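Local coordinates for putative laminarinase (Phanerochaete chrysosporium, PDB 2W39), which hydrolyses beta-glucans such as laminarin and lichenin, as a fungal member of glycoside hydrolase family 16, at residues 73-78 / 244-249; 101-106 / 113-118. All blocks are in the same frame, centred on the assembly; numbering follows the deposited sequence. Where two conformers were deposited one is given.

Contact 1 (73-78 / 244-249); sequences RIRSIK and ANNIII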
ATOM      1  N   ARG A  73       4.711  -0.818 -10.651  1.00  5.05           N
ATOM      2  CA  ARG A  73       3.435  -1.179 -10.042  1.00  5.38           C
ATOM      3  C   ARG A  73       3.288  -2.677 -10.290  1.00  5.17           C
ATOM      4  O   ARG A  73       3.082  -3.101 -11.428  1.00  6.23           O
ATOM      5  CB  ARG A  73       2.309  -0.381 -10.699  1.00  5.47           C
ATOM      6  CG  ARG A  73       0.903  -0.823 -10.284  1.00  5.17           C
ATOM      7  CD  ARG A  73      -0.112   0.203 -10.672  1.00  7.41           C
ATOM      8  NE  ARG A  73      -1.480  -0.316 -10.624  1.00  5.93           N
ATOM      9  CZ  ARG A  73      -2.567   0.429 -10.423  1.00  5.64           C
ATOM     10  NH1 ARG A  73      -2.468   1.709 -10.091  1.00  6.96           N
ATOM     11  NH2 ARG A  73      -3.766  -0.131 -10.486  1.00  6.51           N
ATOM     12  N   ILE A  74       3.463  -3.469  -9.245  1.00  4.90           N
ATOM     13  CA  ILE A  74       3.393  -4.911  -9.389  1.00  5.57           C
ATOM     14  C   ILE A  74       2.081  -5.432  -8.859  1.00  5.21           C
ATOM     15  O   ILE A  74       1.531  -4.899  -7.896  1.00  5.55           O
ATOM     16  CB  ILE A  74       4.637  -5.630  -8.759  1.00  5.49           C
ATOM     17  CG1 ILE A  74       4.698  -5.553  -7.212  1.00  5.47           C
ATOM     18  CG2 ILE A  74       5.941  -5.129  -9.418  1.00  7.04           C
ATOM     19  CD1 ILE A  74       5.693  -6.528  -6.600  1.00  6.57           C
ATOM     20  N   ARG A  75       1.568  -6.479  -9.488  1.00  5.22           N
ATOM     21  CA  ARG A  75       0.251  -6.998  -9.187  1.00  5.28           C
ATOM     22  C   ARG A  75       0.320  -8.518  -9.100  1.00  5.28           C
ATOM     23  O   ARG A  75       0.841  -9.189 -10.005  1.00  5.80           O
ATOM     24  CB  ARG A  75      -0.718  -6.601 -10.306  1.00  6.34           C
ATOM     25  CG  ARG A  75      -2.148  -7.072 -10.045  1.00  7.01           C
ATOM     26  CD  ARG A  75      -3.076  -6.721 -11.179  1.00  7.80           C
ATOM     27  NE  ARG A  75      -2.816  -7.528 -12.374  1.00  8.97           N
ATOM     28  CZ  ARG A  75      -3.454  -7.376 -13.527  1.00 10.80           C
ATOM     29  NH1 ARG A  75      -4.355  -6.416 -13.670  1.00 12.56           N
ATOM     30  NH2 ARG A  75      -3.183  -8.186 -14.542  1.00 13.49           N
ATOM     31  N   SER A  76      -0.225  -9.089  -8.031  1.00  5.01           N
ATOM     32  CA  SER A  76      -0.238 -10.553  -7.920  1.00  5.71           C
ATOM     33  C   SER A  76      -1.021 -11.152  -9.072  1.00  5.55           C
ATOM     34  O   SER A  76      -2.046 -10.617  -9.486  1.00  6.13           O
ATOM     35  CB  SER A  76      -0.821 -11.026  -6.581  1.00  5.91           C
ATOM     36  OG  SER A  76      -2.189 -10.665  -6.434  1.00  5.15           O
ATOM     37  N   ILE A  77      -0.564 -12.293  -9.566  1.00  6.16           N
ATOM     38  CA  ILE A  77      -1.317 -13.009 -10.594  1.00  6.86           C
ATOM     39  C   ILE A  77      -2.594 -13.588  -9.962  1.00  6.75           C
ATOM     40  O   ILE A  77      -3.673 -13.518 -10.547  1.00  7.73           O
ATOM     41  CB  ILE A  77      -0.435 -14.076 -11.282  1.00  8.06           C
ATOM     42  CG1 ILE A  77       0.653 -13.387 -12.112  1.00  8.56           C
ATOM     43  CG2 ILE A  77      -1.288 -14.999 -12.164  1.00 10.22           C
ATOM     44  CD1 ILE A  77       1.767 -14.312 -12.565  1.00 11.26           C
ATOM     45  N   LYS A  78      -2.465 -14.169  -8.775  1.00  6.41           N
ATOM     46  CA  LYS A  78      -3.621 -14.704  -8.088  1.00  6.49           C
ATOM     47  C   LYS A  78      -4.512 -13.620  -7.513  1.00  6.05           C
ATOM     48  O   LYS A  78      -4.073 -12.483  -7.258  1.00  6.26           O
ATOM     49  CB  LYS A  78      -3.170 -15.636  -6.979  1.00  7.57           C
ATOM     50  CG  LYS A  78      -2.632 -16.929  -7.559  1.00  9.45           C
ATOM     51  CD  LYS A  78      -1.970 -17.789  -6.520  1.00 12.78           C
ATOM     52  CE  LYS A  78      -2.955 -18.383  -5.559  1.00 15.36           C
ATOM     53  NZ  LYS A  78      -2.251 -19.401  -4.717  1.00 17.05           N
ATOM     54  N   ALA A 244     -13.037 -10.931  -5.807  1.00  6.29           N
ATOM     55  CA  ALA A 244     -11.683 -11.455  -5.784  1.00  6.84           C
ATOM     56  C   ALA A 244     -10.713 -10.344  -6.186  1.00  6.78           C
ATOM     57  O   ALA A 244     -10.842  -9.766  -7.268  1.00  8.13           O
ATOM     58  CB  ALA A 244     -11.561 -12.659  -6.719  1.00  7.12           C
ATOM     59  N   ASN A 245      -9.771 -10.023  -5.300  1.00  5.73           N
ATOM     60  CA  ASN A 245      -8.866  -8.891  -5.495  1.00  5.34           C
ATOM     61  C   ASN A 245      -7.427  -9.371  -5.670  1.00  5.13           C
ATOM     62  O   ASN A 245      -7.004 -10.337  -5.038  1.00  5.81           O
ATOM     63  CB  ASN A 245      -8.889  -7.973  -4.258  1.00  5.65           C
ATOM     64  CG  ASN A 245     -10.105  -7.062  -4.148  1.00  6.52           C
ATOM     65  OD1 ASN A 245     -11.098  -7.156  -4.890  1.00 10.05           O
ATOM     66  ND2 ASN A 245     -10.021  -6.156  -3.199  1.00  6.00           N
ATOM     67  N   ASN A 246      -6.678  -8.644  -6.488  1.00  5.28           N
ATOM     68  CA  ASN A 246      -5.222  -8.793  -6.567  1.00  5.00           C
ATOM     69  C   ASN A 246      -4.562  -7.930  -5.497  1.00  4.89           C
ATOM     70  O   ASN A 246      -5.127  -6.916  -5.065  1.00  5.40           O
ATOM     71  CB  ASN A 246      -4.682  -8.304  -7.922  1.00  5.88           C
ATOM     72  CG  ASN A 246      -5.384  -8.933  -9.112  1.00  5.84           C
ATOM     73  OD1 ASN A 246      -6.464  -8.489  -9.501  1.00  6.73           O
ATOM     74  ND2 ASN A 246      -4.766  -9.962  -9.691  1.00  6.79           N
ATOM     75  N   ILE A 247      -3.346  -8.334  -5.133  1.00  5.09           N
ATOM     76  CA  ILE A 247      -2.469  -7.504  -4.306  1.00  5.04           C
ATOM     77  C   ILE A 247      -1.595  -6.650  -5.229  1.00  4.50           C
ATOM     78  O   ILE A 247      -1.024  -7.164  -6.210  1.00  5.26           O
ATOM     79  CB  ILE A 247      -1.577  -8.395  -3.404  1.00  5.22           C
ATOM     80  CG1 ILE A 247      -2.443  -9.118  -2.372  1.00  6.18           C
ATOM     81  CG2 ILE A 247      -0.452  -7.579  -2.739  1.00  6.41           C
ATOM     82  CD1 ILE A 247      -1.754 -10.274  -1.640  1.00  7.15           C
ATOM     83  N   ILE A 248      -1.536  -5.351  -4.940  1.00  4.28           N
ATOM     84  CA  ILE A 248      -0.756  -4.389  -5.723  1.00  4.93           C
ATOM     85  C   ILE A 248       0.213  -3.661  -4.803  1.00  4.66           C
ATOM     86  O   ILE A 248      -0.154  -3.252  -3.695  1.00  4.63           O
ATOM     87  CB  ILE A 248      -1.675  -3.392  -6.481  1.00  5.55           C
ATOM     88  CG1 ILE A 248      -2.631  -4.167  -7.402  1.00  6.35           C
ATOM     89  CG2 ILE A 248      -0.835  -2.369  -7.287  1.00  5.63           C
ATOM     90  CD1 ILE A 248      -3.646  -3.293  -8.118  1.00  7.31           C
ATOM     91  N   ILE A 249       1.453  -3.509  -5.261  1.00  4.37           N
ATOM     92  CA  ILE A 249       2.455  -2.706  -4.566  1.00  4.92           C
ATOM     93  C   ILE A 249       3.061  -1.764  -5.596  1.00  4.88           C
ATOM     94  O   ILE A 249       3.514  -2.213  -6.650  1.00  5.05           O
ATOM     95  CB  ILE A 249       3.557  -3.559  -3.896  1.00  4.66           C
ATOM     96  CG1 ILE A 249       2.932  -4.620  -2.986  1.00  5.54           C
ATOM     97  CG2 ILE A 249       4.519  -2.651  -3.136  1.00  6.27           C
ATOM     98  CD1 ILE A 249       3.932  -5.683  -2.505  1.00  6.97           C
TER
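Strands 73-76 and 246-249 pair antiparallel in a buried part of one sheet of the GH16 beta-sandwich, their axes 4.6 Å apart. Ile74 and Ile249 form a hydrogen-bonded pair, Ile74 N giving to Ile249 O at 2.9 Å and Ile249 N to Ile74 O at 3.0 Å; Arg75 and Ile248 follow as a non-hydrogen-bonded pair. The pattern changes at Ser76. Its N still donates to Ile247 O at 2.8 Å, but Ile247 N turns to Ser76 OG at 2.9 Å rather than to the carbonyl. With chi1 at 64° that hydroxyl stands between the backbone N and the carbonyl carbon; it accepts from Ile247 N and donates to Lys78 O at 2.7 Å, so one hydroxyl links strand 246-249 to the backbone two residues further on. Ser76 O is taken instead by the side chain of Asn246, whose ND2 donates at 2.8 Å. Arg75 crosses this amide at a slant, laying CG 3.5 Å from Asn246 CB, with guanidinium and amide planes 22° apart, while its NH1 is drawn off to a salt bridge with Glu107. On the same face the extended chain of Arg73 runs by Ile248, CG against CG2. Its guanidinium is held by salt bridges to Glu21 and Glu107, and NH2 also hydrogen-bonds O6 of a bound glucose, so this strand reaches the sugar-binding cleft. On the other face Ile74 CG1 packs beside Ile249 CB. Strand 18-20 flanks 69-76, strand 98-105 borders 246-253, and Ile247 and Ile249 press on strand 288-297 of the second sheet.

Contact 2 (101-106 / 113-118); sequences AAWETD and GGEVDI. With LGC (D-glucono-1,5-lactone), chain D; BGC (beta-D-glucopyranose), chain B.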
ATOM      1  N   ALA A 101       2.031   2.780  -2.278  1.00  4.56           N
ATOM      2  CA  ALA A 101       0.903   2.044  -1.738  1.00  4.81           C
ATOM      3  C   ALA A 101       1.112   0.542  -1.797  1.00  4.36           C
ATOM      4  O   ALA A 101       1.734   0.020  -2.732  1.00  4.54           O
ATOM      5  CB  ALA A 101      -0.390   2.430  -2.471  1.00  5.42           C
ATOM      6  N   ALA A 102       0.558  -0.139  -0.792  1.00  4.24           N
ATOM      7  CA  ALA A 102       0.370  -1.599  -0.817  1.00  4.04           C
ATOM      8  C   ALA A 102      -1.120  -1.790  -0.538  1.00  4.30           C
ATOM      9  O   ALA A 102      -1.652  -1.281   0.458  1.00  4.70           O
ATOM     10  CB  ALA A 102       1.227  -2.299   0.231  1.00  4.60           C
ATOM     11  N   TRP A 103      -1.806  -2.495  -1.432  1.00  4.17           N
ATOM     12  CA  TRP A 103      -3.259  -2.465  -1.443  1.00  4.32           C
ATOM     13  C   TRP A 103      -3.804  -3.659  -2.189  1.00  3.97           C
ATOM     14  O   TRP A 103      -3.056  -4.438  -2.768  1.00  4.75           O
ATOM     15  CB  TRP A 103      -3.739  -1.120  -2.012  1.00  4.96           C
ATOM     16  CG  TRP A 103      -3.264  -0.750  -3.374  1.00  4.75           C
ATOM     17  CD1 TRP A 103      -1.969  -0.494  -3.773  1.00  5.08           C
ATOM     18  CD2 TRP A 103      -4.093  -0.420  -4.488  1.00  5.34           C
ATOM     19  NE1 TRP A 103      -1.949  -0.080  -5.087  1.00  5.40           N
ATOM     20  CE2 TRP A 103      -3.242  -0.019  -5.546  1.00  5.90           C
ATOM     21  CE3 TRP A 103      -5.475  -0.420  -4.695  1.00  5.65           C
ATOM     22  CZ2 TRP A 103      -3.733   0.393  -6.777  1.00  6.53           C
ATOM     23  CZ3 TRP A 103      -5.960   0.002  -5.923  1.00  6.13           C
ATOM     24  CH2 TRP A 103      -5.087   0.385  -6.947  1.00  7.68           C
ATOM     25  N   GLU A 104      -5.127  -3.775  -2.170  1.00  4.77           N
ATOM     26  CA  GLU A 104      -5.818  -4.807  -2.947  1.00  5.02           C
ATOM     27  C   GLU A 104      -6.999  -4.184  -3.648  1.00  4.56           C
ATOM     28  O   GLU A 104      -7.678  -3.306  -3.099  1.00  5.21           O
ATOM     29  CB  GLU A 104      -6.336  -5.960  -2.071  1.00  5.11           C
ATOM     30  CG  GLU A 104      -5.256  -6.644  -1.284  1.00  5.51           C
ATOM     31  CD  GLU A 104      -5.750  -7.876  -0.543  1.00  5.56           C
ATOM     32  OE1 GLU A 104      -6.975  -8.107  -0.492  1.00  6.73           O
ATOM     33  OE2 GLU A 104      -4.890  -8.623  -0.002  1.00  5.37           O
ATOM     34  N   THR A 105      -7.259  -4.646  -4.866  1.00  5.05           N
ATOM     35  CA  THR A 105      -8.460  -4.231  -5.581  1.00  5.61           C
ATOM     36  C   THR A 105      -8.769  -5.201  -6.709  1.00  5.71           C
ATOM     37  O   THR A 105      -7.987  -6.121  -6.989  1.00  6.12           O
ATOM     38  CB  THR A 105      -8.307  -2.781  -6.122  1.00  6.33           C
ATOM     39  OG1 THR A 105      -9.595  -2.272  -6.476  1.00  6.67           O
ATOM     40  CG2 THR A 105      -7.395  -2.737  -7.345  1.00  6.92           C
ATOM     41  N   ASP A 106      -9.913  -4.969  -7.346  1.00  6.63           N
ATOM     42  CA  ASP A 106     -10.241  -5.563  -8.623  1.00  7.61           C
ATOM     43  C   ASP A 106     -10.312  -4.404  -9.625  1.00  7.06           C
ATOM     44  O   ASP A 106     -11.287  -3.632  -9.653  1.00  7.44           O
ATOM     45  CB  ASP A 106     -11.576  -6.302  -8.475  1.00  8.50           C
ATOM     46  CG  ASP A 106     -12.007  -7.010  -9.725  1.00 10.22           C
ATOM     47  OD1 ASP A 106     -11.497  -6.691 -10.805  1.00 10.07           O
ATOM     48  OD2 ASP A 106     -12.890  -7.908  -9.623  1.00 11.41           O
ATOM     49  N   GLY A 113     -15.799  -3.937  -7.150  1.00  8.27           N
ATOM     50  CA  GLY A 113     -15.148  -5.087  -6.523  1.00  8.12           C
ATOM     51  C   GLY A 113     -14.363  -4.730  -5.274  1.00  7.84           C
ATOM     52  O   GLY A 113     -13.688  -5.589  -4.690  1.00  7.88           O
ATOM     53  N   GLY A 114     -14.450  -3.465  -4.865  1.00  7.29           N
ATOM     54  CA  GLY A 114     -13.807  -2.995  -3.656  1.00  7.06           C
ATOM     55  C   GLY A 114     -12.343  -2.635  -3.855  1.00  6.60           C
ATOM     56  O   GLY A 114     -11.703  -2.957  -4.866  1.00  6.60           O
ATOM     57  N   GLU A 115     -11.823  -1.957  -2.842  1.00  6.51           N
ATOM     58  CA  GLU A 115     -10.410  -1.602  -2.736  1.00  6.52           C
ATOM     59  C   GLU A 115     -10.109  -1.498  -1.256  1.00  6.20           C
ATOM     60  O   GLU A 115     -10.878  -0.884  -0.505  1.00  6.82           O
ATOM     61  CB  GLU A 115     -10.133  -0.254  -3.413  1.00  6.99           C
ATOM     62  CG  GLU A 115      -8.735   0.293  -3.164  1.00  7.53           C
ATOM     63  CD  GLU A 115      -8.480   1.646  -3.791  1.00  8.09           C
ATOM     64  OE1 GLU A 115      -9.293   2.118  -4.615  1.00  9.33           O
ATOM     65  OE2 GLU A 115      -7.431   2.248  -3.488  1.00  8.39           O
ATOM     66  N   VAL A 116      -9.019  -2.112  -0.807  0.50  5.19           N
ATOM     67  CA  VAL A 116      -8.518  -1.877   0.548  0.50  4.79           C
ATOM     68  C   VAL A 116      -7.072  -1.432   0.463  0.50  4.34           C
ATOM     69  O   VAL A 116      -6.205  -2.152  -0.056  0.50  4.36           O
ATOM     70  CB  VAL A 116      -8.686  -3.098   1.508  0.50  4.75           C
ATOM     71  CG1 VAL A 116      -8.141  -4.388   0.882  0.50  3.80           C
ATOM     72  CG2 VAL A 116      -8.008  -2.790   2.850  0.50  5.75           C
ATOM     73  N   ASP A 117      -6.822  -0.235   0.977  1.00  4.61           N
ATOM     74  CA  ASP A 117      -5.473   0.329   1.027  1.00  4.87           C
ATOM     75  C   ASP A 117      -4.891   0.000   2.377  1.00  4.27           C
ATOM     76  O   ASP A 117      -5.456   0.370   3.404  1.00  5.20           O
ATOM     77  CB  ASP A 117      -5.517   1.838   0.802  1.00  6.25           C
ATOM     78  CG  ASP A 117      -6.265   2.199  -0.468  1.00  6.61           C
ATOM     79  OD1 ASP A 117      -5.963   1.598  -1.530  1.00  8.37           O
ATOM     80  OD2 ASP A 117      -7.171   3.027  -0.413  1.00  9.49           O
ATOM     81  N   ILE A 118      -3.775  -0.731   2.368  1.00  4.14           N
ATOM     82  CA  ILE A 118      -3.152  -1.244   3.583  1.00  4.91           C
ATOM     83  C   ILE A 118      -2.022  -0.319   4.046  1.00  4.67           C
ATOM     84  O   ILE A 118      -1.961   0.047   5.223  1.00  4.78           O
ATOM     85  CB  ILE A 118      -2.642  -2.688   3.345  1.00  4.59           C
ATOM     86  CG1 ILE A 118      -3.810  -3.590   2.917  1.00  5.46           C
ATOM     87  CG2 ILE A 118      -1.945  -3.202   4.593  1.00  5.91           C
ATOM     88  CD1 ILE A 118      -3.384  -4.961   2.366  1.00  6.10           C
TER
HETATM   89  C1  LGC D1301      -6.651   4.844  -3.781  0.50 11.86           C
HETATM   90  C2  LGC D1301      -7.241   5.006  -5.150  0.50 11.11           C
HETATM   91  O5  LGC D1301      -5.425   4.089  -3.525  0.50 10.49           O
HETATM   92  O1  LGC D1301      -7.199   5.373  -2.826  0.50 14.26           O
HETATM   93  O2  LGC D1301      -8.623   4.600  -5.154  0.50 10.42           O
HETATM   94  C3  LGC D1301      -6.420   4.236  -6.192  0.50  9.52           C
HETATM   95  O3  LGC D1301      -6.690   4.753  -7.506  0.50 10.31           O
HETATM   96  C4  LGC D1301      -4.930   4.340  -5.868  0.50  8.81           C
HETATM   97  O4  LGC D1301      -4.131   3.868  -6.948  0.50  6.75           O
HETATM   98  C5  LGC D1301      -4.688   3.511  -4.612  0.50  8.85           C
HETATM   99  C6  LGC D1301      -3.231   3.393  -4.176  0.50  7.31           C
HETATM  100  O6  LGC D1301      -2.604   4.672  -4.002  0.50  5.65           O
HETATM  101  C2  BGC B   1      -6.992   5.251  -4.862  0.50 18.32           C
HETATM  102  C3  BGC B   1      -6.448   4.358  -5.981  0.50 17.87           C
HETATM  103  C4  BGC B   1      -4.931   4.341  -5.889  0.50 18.15           C
HETATM  104  C5  BGC B   1      -4.579   3.603  -4.607  0.50 18.26           C
HETATM  105  C6  BGC B   1      -3.073   3.431  -4.456  0.50 18.06           C
HETATM  106  C1  BGC B   1      -6.261   5.131  -3.509  0.50 18.30           C
HETATM  107  O1  BGC B   1      -5.914   6.447  -3.040  0.50 15.68           O
HETATM  108  O2  BGC B   1      -8.390   4.982  -4.673  0.50 19.09           O
HETATM  109  O3  BGC B   1      -6.889   4.822  -7.270  0.50 16.29           O
HETATM  110  O4  BGC B   1      -4.352   3.686  -7.017  0.50 18.48           O
HETATM  111  O5  BGC B   1      -5.077   4.307  -3.457  0.50 19.12           O
HETATM  112  O6  BGC B   1      -2.501   4.634  -3.928  0.50 16.81           O
HETATM  113  O   HOH W   1     -13.087  -2.930  -7.553  1.00  7.84           O
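Gly114 O is gripped by the hydroxyl of Thr105, OG1 donating at 2.7 Å, and approached at 3.0 Å by a water that also lies by Asp106 O. Thr105 swings OG1 anti to its backbone N (chi1 -164°), which brings it to this carbonyl where the hairpin opens towards its turn. Further along, Glu104 and Val116 make a hydrogen-bonded antiparallel pair: Glu104 N donates to Val116 O and Val116 N to Glu104 O, both at 2.9 Å. On that face Glu104 CB lies beside Val116 CG1. The opposite face, carrying Trp103, Glu115 and Asp117, is the floor of the sugar site. Beta-D-glucose and D-glucono-1,5-lactone are modelled in the same place, C6 of either lying 3.6 Å above the Trp103 ring. The indole NE1 is tied to Asn250. Glu115, extended beyond CG, crosses the ring obliquely: OE2 is 3.5 Å from Trp103 CE3, while OE1, also bonded to Trp110, comes within 2.6 Å of lactone O2. Asp117 lies alongside Trp103, its OD1 3.2 Å from the lactone ring oxygen O5. Glu115 and Asp117 belong to the E-x-D-x-x-E signature of GH16 enzymes, which ends at Glu120. In the sheet strand 98-105 lies between 115-120 and 246-253, and 129-133 pairs with 115-120; beneath, Glu104 and Ile118 pack on strand 185-191 of the second sheet.

After several earlier strands the chain reaches strand 69-76, one half of contact 1, then crosses to the other sheet in strand 83-89 before returning in strand 98-105. A short turn of six residues separates the segments of contact 2, a local hairpin. Only after some 125 further residues does strand 246-253 come back to complete contact 1, so contact 2 is nested within its 165-residue loop. That late strand slots between the two earlier ones: Ile248 N probably bonds to Trp103 O at 2.8 Å, joining the pairs into one continuous sheet. Arg73 of contact 1 and Trp103 of contact 2 thus meet at the sugar-binding cleft.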